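Local atomic coordinates of adenosyl-chloride synthase (Thermotoga maritima, PDB entry 2ZBV), a protein that binds adenosine and probably acts on S-adenosyl-L-methionine, as a member of the SAM hydrolase and SAM-dependent halogenase family. Residues 168-177 against 253-263; 211-219 against 226-234. All coordinates share one frame; numbering follows the deposited sequence.

How the interactions relate
After the N-terminal part, which has a sheet of its own, strand 169-177 is followed by strands 183-185, 202-207, 210-216, 228-232 and 237-242, then helix 247-251. The chain ends on strand 258-262, which returns antiparallel to strand 169-177. This pairing is interaction 1, and it closes a loop with 75 residues in between. Interaction 2 is nested inside that loop. It joins 211-219 to 226-234 across only six residues, and its strands run parallel. Both contacts belong to one curled sheet, whose strand pairings form a closed ring in the C-terminal part of the chain. Strand 202-207 pairs with 258-262 and with 210-216, so it links the two contacts. Their centres lie about 13 Å apart.

Interaction 1 (168-177 against 253-263); sequences EKVIGEVAIV and VKEGDEIEICR
An antiparallel ladder joins strands 169-177 and 258-262, one seam of the curled C-terminal sheet. V170 and I261 form a hydrogen-bonded pair, with both bonds 3.1 Å from backbone N to O. G172 and I259 form the next one. The ladder runs on into the type II turn K254-D257: V174 N donates to D257 O, and V174 O accepts from G256 N.

One face of the sheet carries K169, I171, E173, E258, E260 and C262. K169 CG sits between its backbone N and carbonyl carbon (chi1 69°), and the rest of the chain is extended. It passes C262 SG with CD at 3.9 Å and reaches E260. There NZ forms a salt bridge to E260 OE1 at 2.6 Å, coming from above the carboxylate plane, 56° out of it. R206 of strand 202-207 makes a second salt bridge to the same oxygen.

The other face carries V170, I259 and I261 and is apolar. V170 CG2 packs on I261 CB at 3.6 Å. Past the last bridge, near the turn, V174 CG2 meets V253 CG2 at 3.5 Å, closer than usual for two methyls. Both valines also touch V183.

Beyond V174 lies a classic beta bulge, with A175 and I176 both facing S184. Here a side chain takes over from the ladder. E255 OE2 accepts a hydrogen bond from V177 N at 3.0 Å, on the anti side of the carboxylate and 29° out of its plane. E255 CG lies 3.6 Å from A175 O.

E260 is buried, but its charge has two cationic partners. This probably stabilises its ionised form and ties three strands together: 169-177, 258-262 and 202-207.

Interaction 2 (211-219 against 226-234); sequences EFKAAVAKA and GELLVHPDS
A215 O is approached by two groups of the neighbouring strand. V230 N donates to it at 2.8 Å, tilted 22° from the carbonyl plane, and L229 CA makes a CA-H...O contact at 3.2 Å. This is a parallel beta pairing, in which strands 210-216 and 228-232 lie side by side in the curled C-terminal sheet. V230 O repeats the pattern. It accepts a hydrogen bond from A217 N at 2.9 Å, and V216 CA makes a CA-H...O contact with it. Closer to the start of the pairing, a water replaces a direct bond: it accepts from A215 N and donates to L228 O.

V216 and V230 share one face of the sheet with A214, whose CB packs on V230 CG2 at 3.9 Å. L228 reaches back to F212, with CD1 3.8 Å from CD1 of the ring. Its CG stands anti to the carbonyl carbon (chi1 -78°), and chi2 of 160° extends the branch toward the ring. L251 of helix 247-251 touches both side chains.

L229 lies on the other face, with A215. Its CD1 approaches A219 O at 3.8 Å and A217 CB at 4.4 Å. The contact stands beside an adenosine pocket: the side chain of L229 comes within about 6 Å of a bound adenosine. H231 meets the ring of F220 edge-to-face and packs on T125 of the second subunit. Both partners are adenosine-binding residues, consistent with a site at the subunit boundary. In H231, NE2 makes a weak hydrogen bond to E239 OE1, while the buried ND1 has no modelled partner.

Interaction 1 (168-177 against 253-263)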
loop_
_atom_site.group_PDB
_atom_site.type_symbol
_atom_site.label_atom_id
_atom_site.label_comp_id
_atom_site.label_asym_id
_atom_site.label_seq_id
_atom_site.Cartn_x
_atom_site.Cartn_y
_atom_site.Cartn_z
ATOM N N GLU A 168 -7.926 -25.133 34.055
ATOM C CA GLU A 168 -7.011 -25.723 33.079
ATOM C C GLU A 168 -7.057 -25.161 31.658
ATOM O O GLU A 168 -6.346 -25.651 30.778
ATOM C CB GLU A 168 -7.242 -27.237 33.014
ATOM C CG GLU A 168 -7.195 -27.938 34.368
ATOM C CD GLU A 168 -7.681 -29.378 34.299
ATOM O OE1 GLU A 168 -7.714 -30.048 35.355
ATOM O OE2 GLU A 168 -8.034 -29.839 33.190
ATOM N N LYS A 169 -7.880 -24.149 31.418
ATOM C CA LYS A 169 -7.957 -23.590 30.075
ATOM C C LYS A 169 -8.114 -22.078 30.047
ATOM O O LYS A 169 -8.437 -21.446 31.057
ATOM C CB LYS A 169 -9.115 -24.225 29.301
ATOM C CG LYS A 169 -10.487 -23.835 29.817
ATOM C CD LYS A 169 -11.587 -24.454 28.969
ATOM C CE LYS A 169 -12.961 -24.029 29.465
ATOM N NZ LYS A 169 -14.065 -24.618 28.657
ATOM N N VAL A 170 -7.876 -21.508 28.873
ATOM C CA VAL A 170 -8.008 -20.077 28.670
ATOM C C VAL A 170 -9.047 -19.849 27.578
ATOM O O VAL A 170 -9.011 -20.491 26.525
ATOM C CB VAL A 170 -6.670 -19.439 28.243
ATOM C CG1 VAL A 170 -5.684 -19.479 29.396
ATOM C CG2 VAL A 170 -6.101 -20.178 27.044
ATOM N N ILE A 171 -9.981 -18.946 27.845
ATOM C CA ILE A 171 -11.034 -18.626 26.895
ATOM C C ILE A 171 -10.794 -17.227 26.342
ATOM O O ILE A 171 -10.429 -16.315 27.080
ATOM C CB ILE A 171 -12.425 -18.666 27.571
ATOM C CG1 ILE A 171 -13.492 -18.146 26.602
ATOM C CG2 ILE A 171 -12.402 -17.836 28.849
ATOM C CD1 ILE A 171 -14.890 -18.064 27.191
ATOM N N GLY A 172 -10.992 -17.066 25.039
ATOM C CA GLY A 172 -10.785 -15.771 24.422
ATOM C C GLY A 172 -11.451 -15.685 23.065
ATOM O O GLY A 172 -12.385 -16.437 22.772
ATOM N N GLU A 173 -10.965 -14.772 22.230
ATOM C CA GLU A 173 -11.521 -14.581 20.897
ATOM C C GLU A 173 -10.411 -14.284 19.904
ATOM O O GLU A 173 -9.331 -13.848 20.291
ATOM C CB GLU A 173 -12.493 -13.398 20.901
ATOM C CG GLU A 173 -13.558 -13.468 21.981
ATOM C CD GLU A 173 -14.032 -12.094 22.412
ATOM O OE1 GLU A 173 -14.596 -11.363 21.571
ATOM O OE2 GLU A 173 -13.829 -11.745 23.594
ATOM N N VAL A 174 -10.693 -14.521 18.627
ATOM C CA VAL A 174 -9.746 -14.239 17.554
ATOM C C VAL A 174 -9.783 -12.725 17.355
ATOM O O VAL A 174 -10.837 -12.152 17.061
ATOM C CB VAL A 174 -10.168 -14.923 16.233
ATOM C CG1 VAL A 174 -9.260 -14.469 15.093
ATOM C CG2 VAL A 174 -10.105 -16.441 16.386
ATOM N N ALA A 175 -8.636 -12.081 17.522
ATOM C CA ALA A 175 -8.552 -10.634 17.375
ATOM C C ALA A 175 -8.138 -10.199 15.970
ATOM O O ALA A 175 -8.696 -9.244 15.411
ATOM C CB ALA A 175 -7.568 -10.075 18.395
ATOM N N ILE A 176 -7.164 -10.903 15.401
ATOM C CA ILE A 176 -6.652 -10.555 14.082
ATOM C C ILE A 176 -6.158 -11.757 13.291
ATOM O O ILE A 176 -5.484 -12.631 13.836
ATOM C CB ILE A 176 -5.447 -9.596 14.195
ATOM C CG1 ILE A 176 -5.844 -8.328 14.954
ATOM C CG2 ILE A 176 -4.906 -9.267 12.801
ATOM C CD1 ILE A 176 -4.671 -7.448 15.312
ATOM N N VAL A 177 -6.508 -11.793 12.010
ATOM C CA VAL A 177 -6.030 -12.837 11.101
ATOM C C VAL A 177 -5.134 -12.039 10.153
ATOM O O VAL A 177 -5.624 -11.138 9.461
ATOM C CB VAL A 177 -7.178 -13.484 10.284
ATOM C CG1 VAL A 177 -6.600 -14.393 9.193
ATOM C CG2 VAL A 177 -8.089 -14.300 11.206
ATOM N N VAL A 253 -11.602 -20.412 10.881
ATOM C CA VAL A 253 -12.013 -19.375 11.810
ATOM C C VAL A 253 -11.859 -17.981 11.227
ATOM O O VAL A 253 -11.106 -17.768 10.277
ATOM C CB VAL A 253 -11.189 -19.454 13.120
ATOM C CG1 VAL A 253 -9.725 -19.138 12.841
ATOM C CG2 VAL A 253 -11.746 -18.496 14.140
ATOM N N LYS A 254 -12.584 -17.033 11.808
ATOM C CA LYS A 254 -12.535 -15.643 11.383
ATOM C C LYS A 254 -12.473 -14.776 12.629
ATOM O O LYS A 254 -12.719 -15.248 13.737
ATOM C CB LYS A 254 -13.783 -15.287 10.566
ATOM C CG LYS A 254 -15.092 -15.549 11.302
ATOM C CD LYS A 254 -16.304 -15.237 10.431
ATOM C CE LYS A 254 -17.610 -15.592 11.141
ATOM N NZ LYS A 254 -17.725 -17.054 11.425
ATOM N N GLU A 255 -12.142 -13.507 12.444
ATOM C CA GLU A 255 -12.057 -12.576 13.554
ATOM C C GLU A 255 -13.378 -12.493 14.314
ATOM O O GLU A 255 -14.449 -12.447 13.716
ATOM C CB GLU A 255 -11.651 -11.203 13.032
ATOM C CG GLU A 255 -10.172 -11.124 12.699
ATOM C CD GLU A 255 -9.837 -10.007 11.730
ATOM O OE1 GLU A 255 -10.545 -8.978 11.744
ATOM O OE2 GLU A 255 -8.855 -10.152 10.968
ATOM N N GLY A 256 -13.288 -12.488 15.639
ATOM C CA GLY A 256 -14.479 -12.414 16.465
ATOM C C GLY A 256 -14.893 -13.763 17.028
ATOM O O GLY A 256 -15.538 -13.832 18.076
ATOM N N ASP A 257 -14.521 -14.836 16.339
ATOM C CA ASP A 257 -14.869 -16.183 16.771
ATOM C C ASP A 257 -14.272 -16.548 18.125
ATOM O O ASP A 257 -13.116 -16.231 18.417
ATOM C CB ASP A 257 -14.414 -17.205 15.726
ATOM C CG ASP A 257 -15.231 -17.141 14.452
ATOM O OD1 ASP A 257 -16.017 -16.183 14.299
ATOM O OD2 ASP A 257 -15.080 -18.044 13.601
ATOM N N GLU A 258 -15.074 -17.213 18.951
ATOM C CA GLU A 258 -14.634 -17.640 20.272
ATOM C C GLU A 258 -13.591 -18.732 20.104
ATOM O O GLU A 258 -13.709 -19.579 19.227
ATOM C CB GLU A 258 -15.803 -18.201 21.087
ATOM C CG GLU A 258 -16.839 -17.177 21.517
ATOM C CD GLU A 258 -17.898 -17.772 22.436
ATOM O OE1 GLU A 258 -18.793 -17.021 22.884
ATOM O OE2 GLU A 258 -17.836 -18.989 22.713
ATOM N N ILE A 259 -12.570 -18.716 20.946
ATOM C CA ILE A 259 -11.545 -19.737 20.854
ATOM C C ILE A 259 -11.140 -20.183 22.254
ATOM O O ILE A 259 -11.001 -19.370 23.167
ATOM C CB ILE A 259 -10.315 -19.222 20.061
ATOM C CG1 ILE A 259 -9.420 -20.398 19.675
ATOM C CG2 ILE A 259 -9.536 -18.209 20.884
ATOM C CD1 ILE A 259 -8.324 -20.024 18.687
ATOM N N GLU A 260 -10.969 -21.486 22.411
ATOM C CA GLU A 260 -10.596 -22.058 23.690
ATOM C C GLU A 260 -9.322 -22.878 23.556
ATOM O O GLU A 260 -9.137 -23.597 22.578
ATOM C CB GLU A 260 -11.740 -22.935 24.200
ATOM C CG GLU A 260 -11.362 -23.895 25.310
ATOM C CD GLU A 260 -12.512 -24.813 25.684
ATOM O OE1 GLU A 260 -13.542 -24.299 26.172
ATOM O OE2 GLU A 260 -12.386 -26.044 25.485
ATOM N N ILE A 261 -8.449 -22.764 24.549
ATOM C CA ILE A 261 -7.195 -23.495 24.550
ATOM C C ILE A 261 -7.043 -24.266 25.860
ATOM O O ILE A 261 -6.783 -23.678 26.913
ATOM C CB ILE A 261 -6.015 -22.525 24.368
ATOM C CG1 ILE A 261 -6.222 -21.714 23.087
ATOM C CG2 ILE A 261 -4.707 -23.300 24.283
ATOM C CD1 ILE A 261 -5.373 -20.482 23.003
ATOM N N CYS A 262 -7.216 -25.583 25.780
ATOM C CA CYS A 262 -7.120 -26.467 26.939
ATOM C C CYS A 262 -5.718 -27.006 27.165
ATOM O O CYS A 262 -4.997 -27.326 26.217
ATOM C CB CYS A 262 -8.070 -27.658 26.785
ATOM S SG CYS A 262 -9.824 -27.267 26.913
ATOM N N ARG A 263 -5.349 -27.125 28.436
ATOM C CA ARG A 263 -4.041 -27.646 28.816
ATOM C C ARG A 263 -4.026 -29.126 28.435
ATOM O O ARG A 263 -5.129 -29.706 28.321
ATOM C CB ARG A 263 -3.847 -27.495 30.330
ATOM C CG ARG A 263 -2.464 -27.034 30.781
ATOM C CD ARG A 263 -1.396 -28.107 30.623
ATOM N NE ARG A 263 -1.044 -28.345 29.227
ATOM C CZ ARG A 263 -0.078 -29.167 28.826
ATOM N NH1 ARG A 263 0.644 -29.838 29.716
ATOM N NH2 ARG A 263 0.166 -29.317 27.532
ATOM O OXT ARG A 263 -2.925 -29.691 28.266
#

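Interaction 2 (211-219 against 226-234)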
loop_
_atom_site.group_PDB
_atom_site.type_symbol
_atom_site.label_atom_id
_atom_site.label_comp_id
_atom_site.label_asym_id
_atom_site.label_seq_id
_atom_site.Cartn_x
_atom_site.Cartn_y
_atom_site.Cartn_z
ATOM N N GLU A 211 -11.854 -29.555 17.549
ATOM C CA GLU A 211 -10.764 -29.564 18.510
ATOM C C GLU A 211 -9.515 -30.064 17.802
ATOM O O GLU A 211 -9.529 -31.112 17.152
ATOM C CB GLU A 211 -11.083 -30.460 19.705
ATOM C CG GLU A 211 -10.040 -30.368 20.809
ATOM C CD GLU A 211 -10.375 -31.236 22.007
ATOM O OE1 GLU A 211 -10.499 -32.467 21.828
ATOM O OE2 GLU A 211 -10.513 -30.689 23.125
ATOM N N PHE A 212 -8.440 -29.293 17.920
ATOM C CA PHE A 212 -7.171 -29.633 17.291
ATOM C C PHE A 212 -6.091 -29.729 18.349
ATOM O O PHE A 212 -6.183 -29.100 19.405
ATOM C CB PHE A 212 -6.731 -28.533 16.326
ATOM C CG PHE A 212 -7.722 -28.211 15.253
ATOM C CD1 PHE A 212 -7.532 -28.675 13.958
ATOM C CD2 PHE A 212 -8.820 -27.401 15.522
ATOM C CE1 PHE A 212 -8.423 -28.336 12.943
ATOM C CE2 PHE A 212 -9.715 -27.055 14.511
ATOM C CZ PHE A 212 -9.514 -27.524 13.222
ATOM N N LYS A 213 -5.066 -30.514 18.058
ATOM C CA LYS A 213 -3.927 -30.614 18.950
ATOM C C LYS A 213 -2.904 -29.660 18.337
ATOM O O LYS A 213 -2.794 -29.556 17.109
ATOM C CB LYS A 213 -3.354 -32.031 18.975
ATOM C CG LYS A 213 -4.147 -33.024 19.808
ATOM C CD LYS A 213 -3.306 -34.262 20.092
ATOM C CE LYS A 213 -4.094 -35.304 20.867
ATOM N NZ LYS A 213 -5.225 -35.824 20.050
ATOM N N ALA A 214 -2.164 -28.948 19.176
ATOM C CA ALA A 214 -1.172 -28.023 18.656
ATOM C C ALA A 214 0.029 -27.948 19.571
ATOM O O ALA A 214 -0.115 -27.855 20.786
ATOM C CB ALA A 214 -1.784 -26.637 18.479
ATOM N N ALA A 215 1.215 -27.996 18.975
ATOM C CA ALA A 215 2.453 -27.919 19.731
ATOM C C ALA A 215 2.714 -26.478 20.134
ATOM O O ALA A 215 2.474 -25.555 19.356
ATOM C CB ALA A 215 3.613 -28.437 18.897
ATOM N N VAL A 216 3.177 -26.291 21.362
ATOM C CA VAL A 216 3.507 -24.963 21.858
ATOM C C VAL A 216 4.953 -24.761 21.418
ATOM O O VAL A 216 5.851 -25.471 21.872
ATOM C CB VAL A 216 3.400 -24.904 23.388
ATOM C CG1 VAL A 216 3.768 -23.516 23.886
ATOM C CG2 VAL A 216 1.989 -25.267 23.816
ATOM N N ALA A 217 5.176 -23.806 20.522
ATOM C CA ALA A 217 6.515 -23.570 20.004
ATOM C C ALA A 217 6.897 -22.103 19.935
ATOM O O ALA A 217 6.054 -21.221 20.063
ATOM C CB ALA A 217 6.648 -24.206 18.620
ATOM N N LYS A 218 8.185 -21.857 19.729
ATOM C CA LYS A 218 8.713 -20.507 19.633
ATOM C C LYS A 218 8.660 -19.992 18.200
ATOM O O LYS A 218 8.213 -18.870 17.950
ATOM C CB LYS A 218 10.163 -20.474 20.117
ATOM C CG LYS A 218 10.351 -20.812 21.585
ATOM C CD LYS A 218 11.829 -20.789 21.950
ATOM C CE LYS A 218 12.053 -21.109 23.420
ATOM N NZ LYS A 218 13.511 -21.162 23.741
ATOM N N ALA A 219 9.112 -20.821 17.261
ATOM C CA ALA A 219 9.152 -20.437 15.853
ATOM C C ALA A 219 8.334 -21.361 14.956
ATOM O O ALA A 219 8.141 -22.537 15.269
ATOM C CB ALA A 219 10.606 -20.402 15.373
ATOM N N GLY A 226 3.317 -27.436 7.399
ATOM C CA GLY A 226 1.899 -27.752 7.434
ATOM C C GLY A 226 1.294 -28.077 8.793
ATOM O O GLY A 226 0.083 -28.244 8.896
ATOM N N GLU A 227 2.119 -28.169 9.831
ATOM C CA GLU A 227 1.625 -28.474 11.175
ATOM C C GLU A 227 1.223 -27.228 11.970
ATOM O O GLU A 227 1.781 -26.147 11.776
ATOM C CB GLU A 227 2.689 -29.239 11.971
ATOM C CG GLU A 227 3.028 -30.616 11.429
ATOM C CD GLU A 227 1.808 -31.505 11.268
ATOM O OE1 GLU A 227 0.966 -31.551 12.192
ATOM O OE2 GLU A 227 1.696 -32.169 10.216
ATOM N N LEU A 228 0.260 -27.402 12.874
ATOM C CA LEU A 228 -0.238 -26.322 13.732
ATOM C C LEU A 228 0.680 -26.051 14.923
ATOM O O LEU A 228 1.320 -26.962 15.446
ATOM C CB LEU A 228 -1.626 -26.674 14.278
ATOM C CG LEU A 228 -2.848 -26.525 13.372
ATOM C CD1 LEU A 228 -3.991 -27.374 13.929
ATOM C CD2 LEU A 228 -3.249 -25.051 13.279
ATOM N N LEU A 229 0.733 -24.795 15.352
ATOM C CA LEU A 229 1.545 -24.422 16.499
ATOM C C LEU A 229 0.917 -23.249 17.232
ATOM O O LEU A 229 0.210 -22.426 16.637
ATOM C CB LEU A 229 2.968 -24.030 16.082
ATOM C CG LEU A 229 3.125 -22.783 15.200
ATOM C CD1 LEU A 229 4.392 -22.022 15.570
ATOM C CD2 LEU A 229 3.146 -23.204 13.740
ATOM N N VAL A 230 1.177 -23.189 18.531
ATOM C CA VAL A 230 0.688 -22.104 19.368
ATOM C C VAL A 230 1.936 -21.372 19.828
ATOM O O VAL A 230 2.893 -21.992 20.295
ATOM C CB VAL A 230 -0.092 -22.641 20.593
ATOM C CG1 VAL A 230 -0.214 -21.563 21.648
ATOM C CG2 VAL A 230 -1.480 -23.106 20.157
ATOM N N HIS A 231 1.944 -20.054 19.682
ATOM C CA HIS A 231 3.111 -19.293 20.088
ATOM C C HIS A 231 2.733 -17.859 20.433
ATOM O O HIS A 231 1.581 -17.443 20.249
ATOM C CB HIS A 231 4.141 -19.293 18.955
ATOM C CG HIS A 231 3.718 -18.488 17.765
ATOM N ND1 HIS A 231 4.386 -17.354 17.358
ATOM C CD2 HIS A 231 2.671 -18.631 16.918
ATOM C CE1 HIS A 231 3.771 -16.833 16.312
ATOM N NE2 HIS A 231 2.727 -17.588 16.023
ATOM N N PRO A 232 3.690 -17.090 20.971
ATOM C CA PRO A 232 3.376 -15.698 21.307
ATOM C C PRO A 232 3.701 -14.843 20.083
ATOM O O PRO A 232 4.816 -14.918 19.576
ATOM C CB PRO A 232 4.309 -15.412 22.477
ATOM C CG PRO A 232 5.539 -16.212 22.124
ATOM C CD PRO A 232 4.961 -17.516 21.594
ATOM N N ASP A 233 2.743 -14.055 19.595
ATOM C CA ASP A 233 3.013 -13.218 18.429
ATOM C C ASP A 233 3.935 -12.061 18.822
ATOM O O ASP A 233 4.371 -11.975 19.966
ATOM C CB ASP A 233 1.716 -12.698 17.775
ATOM C CG ASP A 233 0.936 -11.729 18.654
ATOM O OD1 ASP A 233 1.515 -11.152 19.595
ATOM O OD2 ASP A 233 -0.273 -11.533 18.380
ATOM N N SER A 234 4.236 -11.182 17.873
ATOM C CA SER A 234 5.147 -10.072 18.126
ATOM C C SER A 234 4.680 -9.034 19.146
ATOM O O SER A 234 5.475 -8.212 19.591
ATOM C CB SER A 234 5.489 -9.374 16.805
ATOM O OG SER A 234 4.335 -8.832 16.190
HETATM O O HOH W 1 1.534 -29.451 16.110
#